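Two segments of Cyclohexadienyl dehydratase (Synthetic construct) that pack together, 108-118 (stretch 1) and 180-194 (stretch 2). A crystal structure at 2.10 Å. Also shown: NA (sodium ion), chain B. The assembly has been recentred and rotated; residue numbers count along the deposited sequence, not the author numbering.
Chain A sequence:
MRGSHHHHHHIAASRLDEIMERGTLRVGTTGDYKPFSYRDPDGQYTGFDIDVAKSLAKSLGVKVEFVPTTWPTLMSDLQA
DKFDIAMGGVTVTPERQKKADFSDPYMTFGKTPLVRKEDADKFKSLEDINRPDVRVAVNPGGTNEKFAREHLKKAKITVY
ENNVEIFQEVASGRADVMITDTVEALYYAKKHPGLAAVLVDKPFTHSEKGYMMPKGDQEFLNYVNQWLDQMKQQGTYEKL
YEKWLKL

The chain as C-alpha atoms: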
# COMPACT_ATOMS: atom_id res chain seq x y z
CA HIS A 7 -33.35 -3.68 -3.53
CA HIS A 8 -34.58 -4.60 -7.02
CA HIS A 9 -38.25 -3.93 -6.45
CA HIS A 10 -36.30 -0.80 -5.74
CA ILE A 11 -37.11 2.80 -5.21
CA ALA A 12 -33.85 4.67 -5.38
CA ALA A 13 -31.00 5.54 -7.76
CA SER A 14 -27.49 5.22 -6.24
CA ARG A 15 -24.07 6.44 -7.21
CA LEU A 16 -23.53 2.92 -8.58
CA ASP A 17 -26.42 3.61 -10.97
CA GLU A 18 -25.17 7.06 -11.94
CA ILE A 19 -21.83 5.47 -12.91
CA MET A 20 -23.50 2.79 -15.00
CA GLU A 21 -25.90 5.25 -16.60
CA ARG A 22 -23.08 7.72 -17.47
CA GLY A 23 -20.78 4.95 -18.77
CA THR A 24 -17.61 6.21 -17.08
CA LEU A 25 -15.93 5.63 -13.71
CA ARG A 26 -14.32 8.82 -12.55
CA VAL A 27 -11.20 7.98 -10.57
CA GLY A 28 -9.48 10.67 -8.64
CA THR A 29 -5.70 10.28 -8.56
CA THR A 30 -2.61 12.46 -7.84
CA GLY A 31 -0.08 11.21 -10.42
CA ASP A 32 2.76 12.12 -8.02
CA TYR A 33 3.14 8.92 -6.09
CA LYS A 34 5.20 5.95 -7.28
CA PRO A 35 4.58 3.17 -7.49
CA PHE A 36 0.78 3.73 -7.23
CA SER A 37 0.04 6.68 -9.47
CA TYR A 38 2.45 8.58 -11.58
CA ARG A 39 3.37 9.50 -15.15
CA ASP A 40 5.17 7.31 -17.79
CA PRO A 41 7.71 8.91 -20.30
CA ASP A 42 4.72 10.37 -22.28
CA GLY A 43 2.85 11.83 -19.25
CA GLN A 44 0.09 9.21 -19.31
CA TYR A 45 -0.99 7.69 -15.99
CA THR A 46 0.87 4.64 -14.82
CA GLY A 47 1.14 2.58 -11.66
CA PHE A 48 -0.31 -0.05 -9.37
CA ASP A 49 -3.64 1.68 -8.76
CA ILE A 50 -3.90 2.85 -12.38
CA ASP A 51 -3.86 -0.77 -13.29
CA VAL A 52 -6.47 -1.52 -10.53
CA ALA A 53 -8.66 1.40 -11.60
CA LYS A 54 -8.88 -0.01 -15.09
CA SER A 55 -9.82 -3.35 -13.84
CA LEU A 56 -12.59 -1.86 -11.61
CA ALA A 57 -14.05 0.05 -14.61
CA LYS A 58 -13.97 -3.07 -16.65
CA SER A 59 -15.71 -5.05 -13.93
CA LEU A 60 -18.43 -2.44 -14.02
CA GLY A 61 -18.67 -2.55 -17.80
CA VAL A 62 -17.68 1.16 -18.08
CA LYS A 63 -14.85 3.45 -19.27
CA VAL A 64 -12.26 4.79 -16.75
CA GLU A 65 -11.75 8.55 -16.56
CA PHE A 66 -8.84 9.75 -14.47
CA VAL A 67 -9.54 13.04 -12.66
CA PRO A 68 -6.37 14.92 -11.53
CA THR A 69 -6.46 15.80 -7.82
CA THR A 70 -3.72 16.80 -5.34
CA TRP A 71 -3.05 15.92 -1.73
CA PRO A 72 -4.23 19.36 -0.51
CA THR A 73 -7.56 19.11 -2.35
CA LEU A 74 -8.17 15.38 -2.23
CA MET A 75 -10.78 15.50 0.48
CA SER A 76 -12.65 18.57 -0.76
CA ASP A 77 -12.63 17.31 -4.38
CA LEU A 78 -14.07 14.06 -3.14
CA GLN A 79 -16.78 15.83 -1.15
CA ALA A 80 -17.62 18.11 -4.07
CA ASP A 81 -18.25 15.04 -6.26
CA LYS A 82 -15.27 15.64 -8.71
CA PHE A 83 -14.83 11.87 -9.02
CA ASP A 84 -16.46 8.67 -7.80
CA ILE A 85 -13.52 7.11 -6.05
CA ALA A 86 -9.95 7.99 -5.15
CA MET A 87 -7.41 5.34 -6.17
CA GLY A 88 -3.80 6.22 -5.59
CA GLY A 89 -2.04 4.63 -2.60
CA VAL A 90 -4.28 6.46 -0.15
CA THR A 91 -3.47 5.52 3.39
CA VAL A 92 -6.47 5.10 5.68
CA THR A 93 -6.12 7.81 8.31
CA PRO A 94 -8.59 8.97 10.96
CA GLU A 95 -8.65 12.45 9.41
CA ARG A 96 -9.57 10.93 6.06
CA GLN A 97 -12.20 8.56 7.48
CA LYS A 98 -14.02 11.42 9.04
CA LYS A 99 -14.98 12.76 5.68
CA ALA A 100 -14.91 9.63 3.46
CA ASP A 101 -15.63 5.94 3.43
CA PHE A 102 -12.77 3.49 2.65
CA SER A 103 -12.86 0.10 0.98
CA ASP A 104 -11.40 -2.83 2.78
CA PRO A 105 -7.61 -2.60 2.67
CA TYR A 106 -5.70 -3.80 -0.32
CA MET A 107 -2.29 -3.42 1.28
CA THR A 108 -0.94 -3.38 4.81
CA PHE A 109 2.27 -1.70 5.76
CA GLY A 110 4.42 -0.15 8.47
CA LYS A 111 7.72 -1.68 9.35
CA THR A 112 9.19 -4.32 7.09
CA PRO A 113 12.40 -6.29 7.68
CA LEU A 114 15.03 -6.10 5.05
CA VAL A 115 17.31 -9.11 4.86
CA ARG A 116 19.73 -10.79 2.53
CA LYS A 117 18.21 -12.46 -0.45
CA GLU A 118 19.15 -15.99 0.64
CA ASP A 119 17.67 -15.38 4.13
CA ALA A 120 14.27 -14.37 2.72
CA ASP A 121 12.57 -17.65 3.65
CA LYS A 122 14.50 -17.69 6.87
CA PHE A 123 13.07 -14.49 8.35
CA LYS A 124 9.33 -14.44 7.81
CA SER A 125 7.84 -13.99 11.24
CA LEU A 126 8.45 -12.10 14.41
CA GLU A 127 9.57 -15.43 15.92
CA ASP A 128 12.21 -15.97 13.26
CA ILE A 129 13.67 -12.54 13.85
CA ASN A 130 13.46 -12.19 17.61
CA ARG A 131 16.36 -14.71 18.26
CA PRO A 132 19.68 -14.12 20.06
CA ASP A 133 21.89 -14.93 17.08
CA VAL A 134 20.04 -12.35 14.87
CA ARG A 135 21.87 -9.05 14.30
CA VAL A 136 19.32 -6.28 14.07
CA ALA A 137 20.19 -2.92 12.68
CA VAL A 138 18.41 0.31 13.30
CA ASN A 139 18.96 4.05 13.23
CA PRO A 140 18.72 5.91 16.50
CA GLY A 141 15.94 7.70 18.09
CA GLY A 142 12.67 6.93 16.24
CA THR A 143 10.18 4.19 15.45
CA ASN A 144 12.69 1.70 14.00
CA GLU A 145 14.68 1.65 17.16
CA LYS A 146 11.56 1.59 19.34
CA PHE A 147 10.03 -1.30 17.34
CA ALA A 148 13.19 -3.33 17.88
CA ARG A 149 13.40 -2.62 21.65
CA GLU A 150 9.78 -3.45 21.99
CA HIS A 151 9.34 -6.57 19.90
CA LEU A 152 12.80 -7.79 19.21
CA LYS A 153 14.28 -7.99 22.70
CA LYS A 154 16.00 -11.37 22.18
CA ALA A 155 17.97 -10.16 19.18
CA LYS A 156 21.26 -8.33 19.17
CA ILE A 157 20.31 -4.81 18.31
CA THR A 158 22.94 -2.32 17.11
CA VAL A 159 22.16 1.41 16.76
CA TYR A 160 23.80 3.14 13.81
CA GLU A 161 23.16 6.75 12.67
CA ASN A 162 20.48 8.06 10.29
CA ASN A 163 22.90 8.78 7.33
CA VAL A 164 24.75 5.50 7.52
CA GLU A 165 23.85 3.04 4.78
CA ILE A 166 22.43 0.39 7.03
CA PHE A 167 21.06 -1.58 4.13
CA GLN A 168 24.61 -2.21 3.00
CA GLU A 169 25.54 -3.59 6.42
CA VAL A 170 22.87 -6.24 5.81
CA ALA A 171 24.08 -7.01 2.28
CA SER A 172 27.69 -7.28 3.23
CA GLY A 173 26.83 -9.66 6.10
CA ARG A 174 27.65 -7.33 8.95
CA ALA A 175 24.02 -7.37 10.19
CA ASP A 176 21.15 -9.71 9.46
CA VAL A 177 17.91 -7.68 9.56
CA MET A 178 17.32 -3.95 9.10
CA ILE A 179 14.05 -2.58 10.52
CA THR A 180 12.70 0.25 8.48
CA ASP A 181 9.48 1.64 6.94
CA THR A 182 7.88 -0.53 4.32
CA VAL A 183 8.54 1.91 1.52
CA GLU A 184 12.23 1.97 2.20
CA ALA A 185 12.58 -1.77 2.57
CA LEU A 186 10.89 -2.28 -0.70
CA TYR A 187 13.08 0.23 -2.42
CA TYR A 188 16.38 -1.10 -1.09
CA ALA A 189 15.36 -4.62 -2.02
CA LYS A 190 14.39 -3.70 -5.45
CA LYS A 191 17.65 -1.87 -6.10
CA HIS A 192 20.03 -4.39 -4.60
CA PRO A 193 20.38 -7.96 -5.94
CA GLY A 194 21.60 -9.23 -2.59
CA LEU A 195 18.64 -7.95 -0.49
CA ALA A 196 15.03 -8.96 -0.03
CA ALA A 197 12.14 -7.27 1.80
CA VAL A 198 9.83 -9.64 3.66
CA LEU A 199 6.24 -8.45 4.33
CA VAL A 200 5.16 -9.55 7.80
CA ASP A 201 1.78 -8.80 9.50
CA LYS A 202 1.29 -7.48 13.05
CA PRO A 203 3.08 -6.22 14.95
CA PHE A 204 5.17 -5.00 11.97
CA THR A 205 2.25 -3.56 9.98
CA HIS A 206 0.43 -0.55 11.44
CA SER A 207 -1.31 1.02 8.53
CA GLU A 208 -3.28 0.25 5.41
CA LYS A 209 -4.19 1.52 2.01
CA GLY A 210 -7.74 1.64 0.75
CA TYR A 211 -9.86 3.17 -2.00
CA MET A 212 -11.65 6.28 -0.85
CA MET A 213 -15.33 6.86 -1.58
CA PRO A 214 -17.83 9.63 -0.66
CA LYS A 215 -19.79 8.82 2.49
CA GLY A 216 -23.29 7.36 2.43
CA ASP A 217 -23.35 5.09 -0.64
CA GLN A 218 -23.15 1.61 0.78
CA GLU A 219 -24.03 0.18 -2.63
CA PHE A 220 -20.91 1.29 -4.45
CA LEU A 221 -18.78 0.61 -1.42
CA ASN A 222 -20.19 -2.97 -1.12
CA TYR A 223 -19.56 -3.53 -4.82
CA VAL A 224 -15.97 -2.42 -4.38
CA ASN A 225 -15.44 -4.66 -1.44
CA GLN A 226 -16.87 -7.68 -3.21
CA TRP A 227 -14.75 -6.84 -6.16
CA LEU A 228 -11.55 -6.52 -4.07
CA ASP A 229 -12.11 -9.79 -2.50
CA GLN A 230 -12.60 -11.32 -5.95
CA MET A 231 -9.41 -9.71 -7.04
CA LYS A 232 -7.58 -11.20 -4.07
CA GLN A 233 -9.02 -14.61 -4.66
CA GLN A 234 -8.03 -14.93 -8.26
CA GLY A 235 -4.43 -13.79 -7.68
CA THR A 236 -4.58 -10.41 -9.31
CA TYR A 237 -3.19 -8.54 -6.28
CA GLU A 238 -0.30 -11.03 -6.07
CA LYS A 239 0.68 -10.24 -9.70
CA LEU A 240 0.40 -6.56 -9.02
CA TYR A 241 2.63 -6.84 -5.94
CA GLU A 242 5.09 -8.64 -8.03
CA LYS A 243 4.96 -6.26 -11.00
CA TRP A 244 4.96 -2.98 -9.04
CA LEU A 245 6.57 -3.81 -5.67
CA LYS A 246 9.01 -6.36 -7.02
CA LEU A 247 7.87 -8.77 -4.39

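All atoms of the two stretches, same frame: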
# COMPACT_ATOMS: atom_id res chain seq x y z
N THR A 108 -1.35 -3.76 3.45
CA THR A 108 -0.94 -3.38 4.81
C THR A 108 0.54 -3.04 4.86
O THR A 108 1.29 -3.54 4.07
CB THR A 108 -1.25 -4.44 5.82
OG1 THR A 108 -0.66 -5.67 5.43
CG2 THR A 108 -2.80 -4.72 5.84
N PHE A 109 0.91 -2.09 5.68
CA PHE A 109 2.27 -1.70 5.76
C PHE A 109 2.64 -1.12 7.10
O PHE A 109 1.77 -0.87 7.91
CB PHE A 109 2.58 -0.72 4.61
CG PHE A 109 1.99 0.66 4.74
CD1 PHE A 109 0.71 0.93 4.27
CD2 PHE A 109 2.72 1.67 5.22
CE1 PHE A 109 0.19 2.19 4.38
CE2 PHE A 109 2.21 2.95 5.33
CZ PHE A 109 0.94 3.22 4.89
N GLY A 110 3.95 -0.93 7.35
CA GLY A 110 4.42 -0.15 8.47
C GLY A 110 5.90 -0.27 8.57
O GLY A 110 6.60 0.48 7.93
N LYS A 111 6.36 -1.23 9.36
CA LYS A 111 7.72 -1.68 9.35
C LYS A 111 7.83 -2.99 8.60
O LYS A 111 6.95 -3.82 8.70
CB LYS A 111 8.19 -1.90 10.78
CG LYS A 111 8.07 -0.68 11.72
CD LYS A 111 8.81 0.53 11.22
CE LYS A 111 8.80 1.72 12.18
NZ LYS A 111 9.44 2.86 11.38
N THR A 112 8.95 -3.16 7.90
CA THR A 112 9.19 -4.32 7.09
C THR A 112 10.70 -4.68 7.31
O THR A 112 11.59 -3.81 7.18
CB THR A 112 8.96 -4.02 5.59
OG1 THR A 112 7.57 -3.76 5.37
CG2 THR A 112 9.28 -5.21 4.68
N PRO A 113 10.98 -5.91 7.71
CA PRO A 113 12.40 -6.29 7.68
C PRO A 113 13.00 -6.37 6.28
O PRO A 113 12.43 -6.90 5.28
CB PRO A 113 12.40 -7.68 8.27
CG PRO A 113 11.06 -8.24 7.92
CD PRO A 113 10.11 -7.10 7.78
N LEU A 114 14.22 -5.95 6.24
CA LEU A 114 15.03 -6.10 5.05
C LEU A 114 16.21 -6.99 5.33
O LEU A 114 16.94 -6.76 6.31
CB LEU A 114 15.51 -4.72 4.73
CG LEU A 114 16.51 -4.55 3.57
CD1 LEU A 114 15.74 -4.68 2.31
CD2 LEU A 114 17.16 -3.17 3.68
N VAL A 115 16.40 -8.01 4.52
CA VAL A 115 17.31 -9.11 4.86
C VAL A 115 18.08 -9.49 3.62
O VAL A 115 17.76 -9.00 2.52
CB VAL A 115 16.56 -10.30 5.37
CG1 VAL A 115 15.74 -9.92 6.62
CG2 VAL A 115 15.67 -10.94 4.28
N ARG A 116 19.11 -10.30 3.74
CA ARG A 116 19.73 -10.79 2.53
C ARG A 116 18.80 -11.69 1.76
O ARG A 116 17.94 -12.39 2.34
CB ARG A 116 21.03 -11.58 2.82
CG ARG A 116 22.12 -10.67 3.31
CD ARG A 116 23.42 -11.41 3.61
NE ARG A 116 23.26 -12.23 4.79
CZ ARG A 116 23.27 -11.79 6.06
NH1 ARG A 116 23.45 -10.52 6.36
NH2 ARG A 116 23.14 -12.65 7.03
N LYS A 117 19.01 -11.68 0.45
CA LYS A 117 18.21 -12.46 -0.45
C LYS A 117 18.09 -13.95 -0.01
O LYS A 117 17.00 -14.50 0.08
CB LYS A 117 18.82 -12.37 -1.84
CG LYS A 117 18.38 -13.45 -2.77
CD LYS A 117 17.21 -12.98 -3.56
CE LYS A 117 17.67 -12.85 -4.98
NZ LYS A 117 18.08 -14.20 -5.50
N GLU A 118 19.19 -14.61 0.19
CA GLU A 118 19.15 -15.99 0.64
C GLU A 118 18.53 -16.23 2.04
O GLU A 118 18.30 -17.35 2.41
CB GLU A 118 20.56 -16.58 0.64
CG GLU A 118 21.45 -16.03 1.76
CD GLU A 118 22.27 -14.83 1.35
OE1 GLU A 118 21.82 -14.05 0.45
OE2 GLU A 118 23.35 -14.68 1.98
N THR A 180 12.93 -1.04 9.08
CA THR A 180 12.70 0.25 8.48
C THR A 180 11.26 0.33 7.98
O THR A 180 10.60 -0.70 7.89
CB THR A 180 13.72 0.46 7.35
OG1 THR A 180 13.63 1.78 6.85
CG2 THR A 180 13.50 -0.47 6.27
N ASP A 181 10.78 1.53 7.62
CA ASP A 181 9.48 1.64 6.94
C ASP A 181 9.38 0.80 5.70
O ASP A 181 10.35 0.65 4.96
CB ASP A 181 9.15 3.07 6.54
CG ASP A 181 8.91 3.97 7.73
OD1 ASP A 181 8.48 3.53 8.79
OD2 ASP A 181 9.15 5.14 7.60
N THR A 182 8.16 0.33 5.43
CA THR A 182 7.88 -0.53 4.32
C THR A 182 8.43 0.05 3.00
O THR A 182 9.12 -0.66 2.22
CB THR A 182 6.43 -0.84 4.21
OG1 THR A 182 6.03 -1.47 5.42
CG2 THR A 182 6.16 -1.74 3.01
N VAL A 183 8.16 1.32 2.76
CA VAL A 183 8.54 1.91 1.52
C VAL A 183 10.02 1.84 1.29
O VAL A 183 10.47 1.51 0.22
CB VAL A 183 8.01 3.34 1.35
CG1 VAL A 183 8.71 4.34 2.26
CG2 VAL A 183 8.17 3.71 -0.12
N GLU A 184 10.81 2.07 2.31
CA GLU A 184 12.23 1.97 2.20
C GLU A 184 12.72 0.57 2.01
O GLU A 184 13.65 0.37 1.23
CB GLU A 184 12.92 2.48 3.46
CG GLU A 184 12.69 3.94 3.58
CD GLU A 184 13.39 4.52 4.77
OE1 GLU A 184 12.71 5.34 5.37
OE2 GLU A 184 14.58 4.19 5.05
N ALA A 185 12.22 -0.36 2.78
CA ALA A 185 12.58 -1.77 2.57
C ALA A 185 12.38 -2.18 1.17
O ALA A 185 13.24 -2.85 0.59
CB ALA A 185 11.81 -2.74 3.46
N LEU A 186 11.21 -1.84 0.62
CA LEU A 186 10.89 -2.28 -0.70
C LEU A 186 11.84 -1.69 -1.75
O LEU A 186 12.16 -2.32 -2.76
CB LEU A 186 9.48 -1.91 -1.09
CG LEU A 186 8.38 -2.62 -0.28
CD1 LEU A 186 7.04 -2.04 -0.70
CD2 LEU A 186 8.36 -4.09 -0.56
N TYR A 187 12.24 -0.47 -1.52
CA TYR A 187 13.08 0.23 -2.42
C TYR A 187 14.55 -0.28 -2.37
O TYR A 187 15.15 -0.48 -3.42
CB TYR A 187 13.04 1.67 -2.04
CG TYR A 187 13.93 2.55 -2.85
CD1 TYR A 187 13.52 3.15 -4.05
CD2 TYR A 187 15.21 2.81 -2.36
CE1 TYR A 187 14.42 3.99 -4.76
CE2 TYR A 187 16.09 3.62 -3.03
CZ TYR A 187 15.72 4.20 -4.21
OH TYR A 187 16.71 4.97 -4.74
N TYR A 188 15.10 -0.45 -1.21
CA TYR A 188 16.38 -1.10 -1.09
C TYR A 188 16.42 -2.51 -1.64
O TYR A 188 17.38 -2.86 -2.32
CB TYR A 188 16.90 -1.14 0.30
CG TYR A 188 17.12 0.24 0.90
CD1 TYR A 188 17.92 1.19 0.29
CD2 TYR A 188 16.59 0.52 2.20
CE1 TYR A 188 18.11 2.46 0.89
CE2 TYR A 188 16.78 1.75 2.82
CZ TYR A 188 17.54 2.71 2.17
OH TYR A 188 17.64 3.90 2.82
N ALA A 189 15.39 -3.32 -1.41
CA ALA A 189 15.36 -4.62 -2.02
C ALA A 189 15.21 -4.55 -3.49
O ALA A 189 15.74 -5.39 -4.23
CB ALA A 189 14.28 -5.47 -1.40
N LYS A 190 14.44 -3.63 -4.01
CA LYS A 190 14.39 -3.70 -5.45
C LYS A 190 15.69 -3.32 -6.12
O LYS A 190 15.98 -3.85 -7.16
CB LYS A 190 13.22 -2.98 -6.05
CG LYS A 190 13.18 -1.50 -6.08
CD LYS A 190 11.93 -1.10 -6.89
CE LYS A 190 11.72 0.41 -6.80
NZ LYS A 190 11.01 0.81 -8.06
N LYS A 191 16.49 -2.50 -5.47
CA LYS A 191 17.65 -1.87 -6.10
C LYS A 191 18.96 -2.52 -5.68
O LYS A 191 20.02 -2.02 -6.02
CB LYS A 191 17.66 -0.34 -5.75
CG LYS A 191 16.58 0.36 -6.58
CD LYS A 191 16.86 1.88 -6.73
CE LYS A 191 16.30 2.37 -8.05
NZ LYS A 191 16.29 3.86 -8.05
N HIS A 192 18.86 -3.64 -4.96
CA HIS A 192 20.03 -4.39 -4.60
C HIS A 192 19.80 -5.90 -4.82
O HIS A 192 18.90 -6.47 -4.22
CB HIS A 192 20.38 -4.10 -3.17
CG HIS A 192 21.76 -4.50 -2.79
ND1 HIS A 192 22.26 -5.79 -2.93
CD2 HIS A 192 22.78 -3.77 -2.27
CE1 HIS A 192 23.51 -5.83 -2.50
NE2 HIS A 192 23.83 -4.63 -2.06
N PRO A 193 20.61 -6.56 -5.66
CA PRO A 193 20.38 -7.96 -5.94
C PRO A 193 20.57 -8.89 -4.76
O PRO A 193 20.20 -10.04 -4.82
CB PRO A 193 21.40 -8.27 -7.01
CG PRO A 193 22.53 -7.29 -6.74
CD PRO A 193 21.84 -6.07 -6.29
N GLY A 194 21.25 -8.41 -3.74
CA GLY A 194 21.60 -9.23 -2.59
C GLY A 194 20.59 -9.06 -1.46
O GLY A 194 20.73 -9.64 -0.42
NA NA B . 16.77 -7.42 -4.47
O HOH W 1 22.74 -11.64 -0.21
O HOH W 2 17.32 -9.71 -4.94
O HOH W 3 14.56 -8.03 -4.87

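The apolar centre of this contact is Leu114, whose side chain points from strand 111-116 toward the helix 182-190. Strand and helix run in roughly the same direction, their axes 27° apart and 7.0 Å from each other at closest approach. Over much of this close approach the helix offers small side chains, Ala185 and Ala189, with Tyr188 also pointing toward the strand. Leu114 CB lies 4.4 Å from Ala185 CB, and its CD1 reaches 4.1 Å from Ala189 CB, one helical turn further on. The rotamer, chi1 t and chi2 p, also carries Leu114 CD2 to 4.0 Å from Tyr188 CB. A branched leucine thus touches three helical residues whose CA-to-CB bonds all point toward the strand. Because the alanines end at CB, Leu114 can come down almost onto the helix backbone, with CD1 3.5 Å from Ala185 O; that oxygen is already engaged within the helix, accepting from Ala189 N at 3.0 Å. Pro113 and Val115, the neighbours of Leu114 in the strand, point away from the helix and take little part.

Toward the start of the helix the packing turns from apolar to polar, and Thr112 serves both sides of the change. Its methyl CG2 packs 3.7 Å from Ala185 CB, while its hydroxyl OG1 accepts a hydrogen bond of 2.8 Å from Thr182 OG1. Threonine suits this buried position because a single beta-carbon carries both a methyl group and a hydroxyl. Thr182 OG1 in turn accepts a hydrogen bond from Gly110 N (2.9 Å), so the hydroxyl donates to one residue of the first stretch and accepts from another. The backbone completes the pairing: Thr182 N donates to Gly110 O at 3.0 Å. Gly110, where the chain turns a corner, adopts phi/psi of 173/-93, a conformation most readily accessible to glycine.

Just before the helix, the two stretches form a short antiparallel pairing. Thr112 N donates to Thr180 O at 3.0 Å, and the side chains of these two threonines lie on the same face of the sheet. At the neighbouring non-hydrogen-bonded pair, Lys111 and Asp181, CA-H...O contacts join Lys111 CA to Thr180 O (3.4 Å) and Asp181 CA to Gly110 O (3.3 Å). The CA-to-CB bonds of this pair point away from the opposing stretch, but the side chains bring their ends back together: Lys111 NZ forms a salt bridge with Asp181 OD1 at 2.8 Å. Lysine is long enough to span the gap, and the carboxylate balances the charge of its largely buried ammonium.

At the far end, Lys117 N donates to Gly194 O at 2.8 Å, and Arg116 CA makes a CA-H...O contact with the same oxygen at 3.3 Å. Water 1 also donates to Gly194 O (2.8 Å) and to Glu118 OE1 (2.7 Å), so that it bridges the two stretches beside the exposed Glu118, although that side chain is poorly ordered. Nearby, a sodium ion binds Ala189 O and His192 O, each at 2.3 Å, tying the helix end to the loop that follows.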